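Local coordinates for extracellular matrix-binding protein ebh (Staphylococcus aureus subsp. aureus, PDB 4KJM), which probably helps the bacterium adhere to host tissue, as a helical module of a very large adhesin named for binding the extracellular matrix, at residues Gln76-Asn79 with Asn80-Ala84; Gln111-Ser114 with Asn115-Val119. All coordinates share one frame; numbering follows the deposited sequence.

Both contacts are local, between groups about one turn apart along a helix, within the GA module of the chain, and their centres lie 9 Å apart. Contact 1 sits on helix 74-90 and contact 2 at the start of helix 113-127, and the two helices pack directly: Val113 CG2 comes to 3.5 Å from Leu78 N, and Ala116 CB to 3.7 Å from Ala81 C. Contact 1 is the more buried, with regular backbone bonds and two side chains, Leu78 and Lys82, turned into protein. Contact 2 is a surface contact whose first turn is held by weak bonds, one of them from Arg112 N to a side-chain oxygen, and whose outer face carries a zinc ion.

Contact 1. Residues Gln76-Asn79 with Asn80-Ala84; sequences QNLN and NAKQA
Leu78 and Lys82, one turn apart on helix 74-90, form the tightly packed side of this contact. The extended lysine chain passes obliquely over the leucine, bringing Lys82 CE to 3.9 Å from Leu78 CD1, while Lys82 CG lies 3.3 Å from Leu78 O. Leucine reaches this place with CG anti to the backbone N (chi1 177°). Beyond this contact the lysine carries its ammonium group away from the turn, to Asn108 O and to Gly5 and Thr9 of the second subunit; Asn79 OD1 bonds that same Thr9 hydroxyl. This face is therefore part of the subunit interface, and the buried lysine nitrogen is satisfied by several oxygens.

The backbone between the two is regular. Lys82 N gives a straight bond to Leu78 O (2.9 Å, N-H...O 166°), and the bond from Ala81 N to Asn77 O matches it in length.

The other side is looser and faces water. A water links the side-chain amides of Asn80 and Asn77: it takes an N-H from Asn80 ND2 at 2.6 Å and gives a weak, longer bond to Asn77 OD1. The amide of Asn77 is fixed from elsewhere, since its ND2 bonds Asp25 O and Asp27 OD1. Asn80 folds back over the preceding turn, its CG 3.2 Å from Gln76 O, with Gln76 lying exposed beside it.

The i to i+4 bonds and the two unlike faces are those of a helix of the three-helix bundle, as in GA modules, here with Val113 and Ala116 of helix 113-127 packed against Leu78 and Ala81.

Contact 2. Residues Gln111-Ser114 with Asn115-Val119; sequences QRVS and NAQDV. With ZN (zinc ion), chain G.
The contact between Arg112 and Asn115 is a local, surface-lying helix start: it opens helix 113-127, with Arg112 at the N-cap position. The evidence is a side chain turned back on the backbone before the helix. Asn115 OD1 accepts from Arg112 N at 3.0 Å, a weak bond because it is strongly bent (128°). With chi1 at -50°, Asn115 CG stands beside its own backbone N, which lets the amide reach back to the backbone of Arg112, as one half of a capping box; its OD1 also lies 3.4 Å from Arg112 CB. Arg112 O in turn receives weak bonds from both Asn115 N and Ala116 N.

One residue later the turn is regular. Gln117 N donates to Val113 O at 167°, and Asp118 N to Ser114 O at 2.8 Å. Outside this backbone the extended Gln117 chain runs past Val113, and its amide carbon CD comes to 3.6 Å from Val113 CG1. The inner side faces protein: Val119 meets Leu103 and Ala107 of helix 97-108. Asp25, just after helix 21-24, holds the helix start, forming a salt bridge with Arg112 NH2 and a hydrogen bond with Val113 N.

On the outer face Asp118 holds a zinc ion, with OD1 at 2.3 Å from the metal and OD2 farther away, at 2.7 Å. Three waters, each 2.0 Å from the zinc ion, occupy further positions, and one of them also donates to Asp118 OD2 at 2.5 Å.

Such chemistry implies a helix start whose weak cap bonds are supplemented by Asp25, and a zinc ion that, within this chain's surroundings, is met by three waters and one carboxylate, which probably carries its negative charge.

Contact 1. Residues Gln76-Asn79 with Asn80-Ala84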
loop_
_atom_site.group_PDB
_atom_site.type_symbol
_atom_site.label_atom_id
_atom_site.label_comp_id
_atom_site.label_asym_id
_atom_site.label_seq_id
_atom_site.Cartn_x
_atom_site.Cartn_y
_atom_site.Cartn_z
ATOM N N GLN A 76 -9.163 -0.848 8.206
ATOM C CA GLN A 76 -10.548 -0.952 8.697
ATOM C C GLN A 76 -10.585 -1.412 10.150
ATOM O O GLN A 76 -11.379 -0.897 10.927
ATOM C CB GLN A 76 -11.431 -1.830 7.779
ATOM C CG GLN A 76 -11.625 -3.276 8.243
ATOM C CD GLN A 76 -12.787 -4.049 7.527
ATOM O OE1 GLN A 76 -12.676 -5.264 7.177
ATOM N NE2 GLN A 76 -13.916 -3.359 7.350
ATOM N N ASN A 77 -9.697 -2.320 10.539
ATOM C CA ASN A 77 -9.623 -2.737 11.964
ATOM C C ASN A 77 -9.283 -1.556 12.899
ATOM O O ASN A 77 -9.810 -1.424 14.010
ATOM C CB ASN A 77 -8.613 -3.862 12.152
ATOM C CG ASN A 77 -9.162 -5.199 11.726
ATOM O OD1 ASN A 77 -10.362 -5.300 11.533
ATOM N ND2 ASN A 77 -8.281 -6.235 11.564
ATOM N N LEU A 78 -8.348 -0.732 12.479
ATOM C CA LEU A 78 -8.039 0.478 13.211
ATOM C C LEU A 78 -9.221 1.411 13.294
ATOM O O LEU A 78 -9.542 1.878 14.390
ATOM C CB LEU A 78 -6.838 1.184 12.612
ATOM C CG LEU A 78 -6.429 2.499 13.222
ATOM C CD1 LEU A 78 -6.217 2.390 14.730
ATOM C CD2 LEU A 78 -5.208 3.069 12.453
ATOM N N ASN A 79 -9.887 1.693 12.167
ATOM C CA ASN A 79 -11.079 2.562 12.250
ATOM C C ASN A 79 -12.172 1.989 13.149
ATOM O O ASN A 79 -12.850 2.750 13.868
ATOM C CB ASN A 79 -11.589 2.950 10.859
ATOM C CG ASN A 79 -10.642 3.917 10.124
ATOM O OD1 ASN A 79 -10.016 4.769 10.738
ATOM N ND2 ASN A 79 -10.581 3.805 8.818
ATOM N N ASN A 80 -12.364 0.668 13.103
ATOM C CA ASN A 80 -13.336 0.014 13.966
ATOM C C ASN A 80 -12.979 0.128 15.440
ATOM O O ASN A 80 -13.829 0.360 16.295
ATOM C CB ASN A 80 -13.482 -1.461 13.600
ATOM C CG ASN A 80 -14.219 -1.676 12.291
ATOM O OD1 ASN A 80 -14.810 -0.762 11.751
ATOM N ND2 ASN A 80 -14.140 -2.896 11.757
ATOM N N ALA A 81 -11.705 -0.067 15.741
ATOM C CA ALA A 81 -11.186 0.128 17.101
ATOM C C ALA A 81 -11.309 1.527 17.660
ATOM O O ALA A 81 -11.689 1.686 18.825
ATOM C CB ALA A 81 -9.738 -0.332 17.181
ATOM N N LYS A 82 -11.061 2.529 16.827
ATOM C CA LYS A 82 -11.305 3.909 17.179
ATOM C C LYS A 82 -12.813 4.162 17.535
ATOM O O LYS A 82 -13.093 4.771 18.555
ATOM C CB LYS A 82 -10.879 4.812 16.032
ATOM C CG LYS A 82 -9.364 4.893 15.815
ATOM C CD LYS A 82 -9.039 5.898 14.729
ATOM C CE LYS A 82 -7.539 6.041 14.450
ATOM N NZ LYS A 82 -7.225 7.229 13.572
ATOM N N GLN A 83 -13.741 3.699 16.688
ATOM C CA GLN A 83 -15.165 3.922 16.892
ATOM C C GLN A 83 -15.643 3.203 18.142
ATOM O O GLN A 83 -16.420 3.746 18.908
ATOM C CB GLN A 83 -15.995 3.465 15.701
ATOM C CG GLN A 83 -17.504 3.688 15.915
ATOM C CD GLN A 83 -17.882 5.153 16.220
ATOM O OE1 GLN A 83 -17.950 5.988 15.305
ATOM N NE2 GLN A 83 -18.110 5.472 17.508
ATOM N N ALA A 84 -15.144 1.999 18.373
ATOM C CA ALA A 84 -15.463 1.301 19.617
ATOM C C ALA A 84 -15.005 2.080 20.852
ATOM O O ALA A 84 -15.712 2.105 21.893
ATOM C CB ALA A 84 -14.914 -0.119 19.613
HETATM O O HOH W 1 -13.029 -4.592 13.430
#

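Contact 2. Residues Gln111-Ser114 with Asn115-Val119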
loop_
_atom_site.group_PDB
_atom_site.type_symbol
_atom_site.label_atom_id
_atom_site.label_comp_id
_atom_site.label_asym_id
_atom_site.label_seq_id
_atom_site.Cartn_x
_atom_site.Cartn_y
_atom_site.Cartn_z
ATOM N N GLN A 111 -2.560 5.269 16.251
ATOM C CA GLN A 111 -1.907 4.844 15.016
ATOM C C GLN A 111 -1.969 3.327 14.770
ATOM O O GLN A 111 -1.589 2.825 13.672
ATOM C CB GLN A 111 -0.424 5.326 15.048
ATOM C CG GLN A 111 -0.253 6.782 15.415
ATOM C CD GLN A 111 -0.060 7.060 16.925
ATOM O OE1 GLN A 111 -0.512 6.290 17.802
ATOM N NE2 GLN A 111 0.607 8.215 17.236
ATOM N N ARG A 112 -2.261 2.594 15.842
ATOM C CA ARG A 112 -2.354 1.127 15.833
ATOM C C ARG A 112 -3.588 0.702 16.546
ATOM O O ARG A 112 -4.076 1.408 17.450
ATOM C CB ARG A 112 -1.138 0.432 16.480
ATOM C CG ARG A 112 0.223 0.562 15.787
ATOM C CD ARG A 112 0.282 0.033 14.362
ATOM N NE ARG A 112 0.056 -1.409 14.404
ATOM C CZ ARG A 112 0.953 -2.330 14.665
ATOM N NH1 ARG A 112 2.221 -1.990 14.899
ATOM N NH2 ARG A 112 0.557 -3.608 14.770
ATOM N N VAL A 113 -4.130 -0.457 16.169
ATOM C CA VAL A 113 -5.323 -1.003 16.826
ATOM C C VAL A 113 -5.132 -1.091 18.392
ATOM O O VAL A 113 -6.024 -0.696 19.166
ATOM C CB VAL A 113 -5.735 -2.360 16.262
ATOM C CG1 VAL A 113 -6.712 -3.110 17.186
ATOM C CG2 VAL A 113 -6.298 -2.242 14.873
ATOM N N SER A 114 -3.969 -1.517 18.832
ATOM C CA SER A 114 -3.688 -1.656 20.278
ATOM C C SER A 114 -3.796 -0.342 21.024
ATOM O O SER A 114 -4.260 -0.329 22.154
ATOM C CB SER A 114 -2.303 -2.251 20.530
ATOM O OG SER A 114 -1.314 -1.372 20.057
ATOM N N ASN A 115 -3.401 0.760 20.390
ATOM C CA ASN A 115 -3.515 2.068 21.017
ATOM C C ASN A 115 -4.987 2.435 21.238
ATOM O O ASN A 115 -5.364 2.944 22.322
ATOM C CB ASN A 115 -2.883 3.201 20.201
ATOM C CG ASN A 115 -1.473 2.901 19.763
ATOM O OD1 ASN A 115 -1.148 3.056 18.587
ATOM N ND2 ASN A 115 -0.603 2.497 20.715
ATOM N N ALA A 116 -5.832 2.225 20.244
ATOM C CA ALA A 116 -7.245 2.513 20.434
ATOM C C ALA A 116 -7.912 1.632 21.496
ATOM O O ALA A 116 -8.801 2.066 22.253
ATOM C CB ALA A 116 -7.972 2.391 19.080
ATOM N N GLN A 117 -7.540 0.346 21.510
ATOM C CA GLN A 117 -8.018 -0.584 22.508
ATOM C C GLN A 117 -7.587 -0.199 23.900
ATOM O O GLN A 117 -8.368 -0.383 24.886
ATOM C CB GLN A 117 -7.590 -2.016 22.167
ATOM C CG GLN A 117 -8.258 -2.494 20.845
ATOM C CD GLN A 117 -7.960 -3.943 20.483
ATOM O OE1 GLN A 117 -6.901 -4.451 20.759
ATOM N NE2 GLN A 117 -8.868 -4.564 19.787
ATOM N N ASP A 118 -6.327 0.264 24.021
ATOM C CA ASP A 118 -5.824 0.786 25.328
ATOM C C ASP A 118 -6.648 1.977 25.779
ATOM O O ASP A 118 -6.995 2.128 26.964
ATOM C CB ASP A 118 -4.352 1.190 25.228
ATOM C CG ASP A 118 -3.426 0.007 25.123
ATOM O OD1 ASP A 118 -3.895 -1.083 25.405
ATOM O OD2 ASP A 118 -2.223 0.147 24.778
ATOM N N VAL A 119 -6.955 2.866 24.846
ATOM C CA VAL A 119 -7.819 4.012 25.218
ATOM C C VAL A 119 -9.187 3.549 25.740
ATOM O O VAL A 119 -9.674 4.035 26.769
ATOM C CB VAL A 119 -7.996 4.968 24.048
ATOM C CG1 VAL A 119 -9.060 6.019 24.403
ATOM C CG2 VAL A 119 -6.647 5.597 23.662
HETATM ZN ZN ZN G . -2.117 -2.574 25.161
HETATM O O HOH W 2 -0.675 -1.745 24.079
HETATM O O HOH W 3 -2.925 -4.111 24.122
HETATM O O HOH W 4 -0.881 -3.293 26.596
#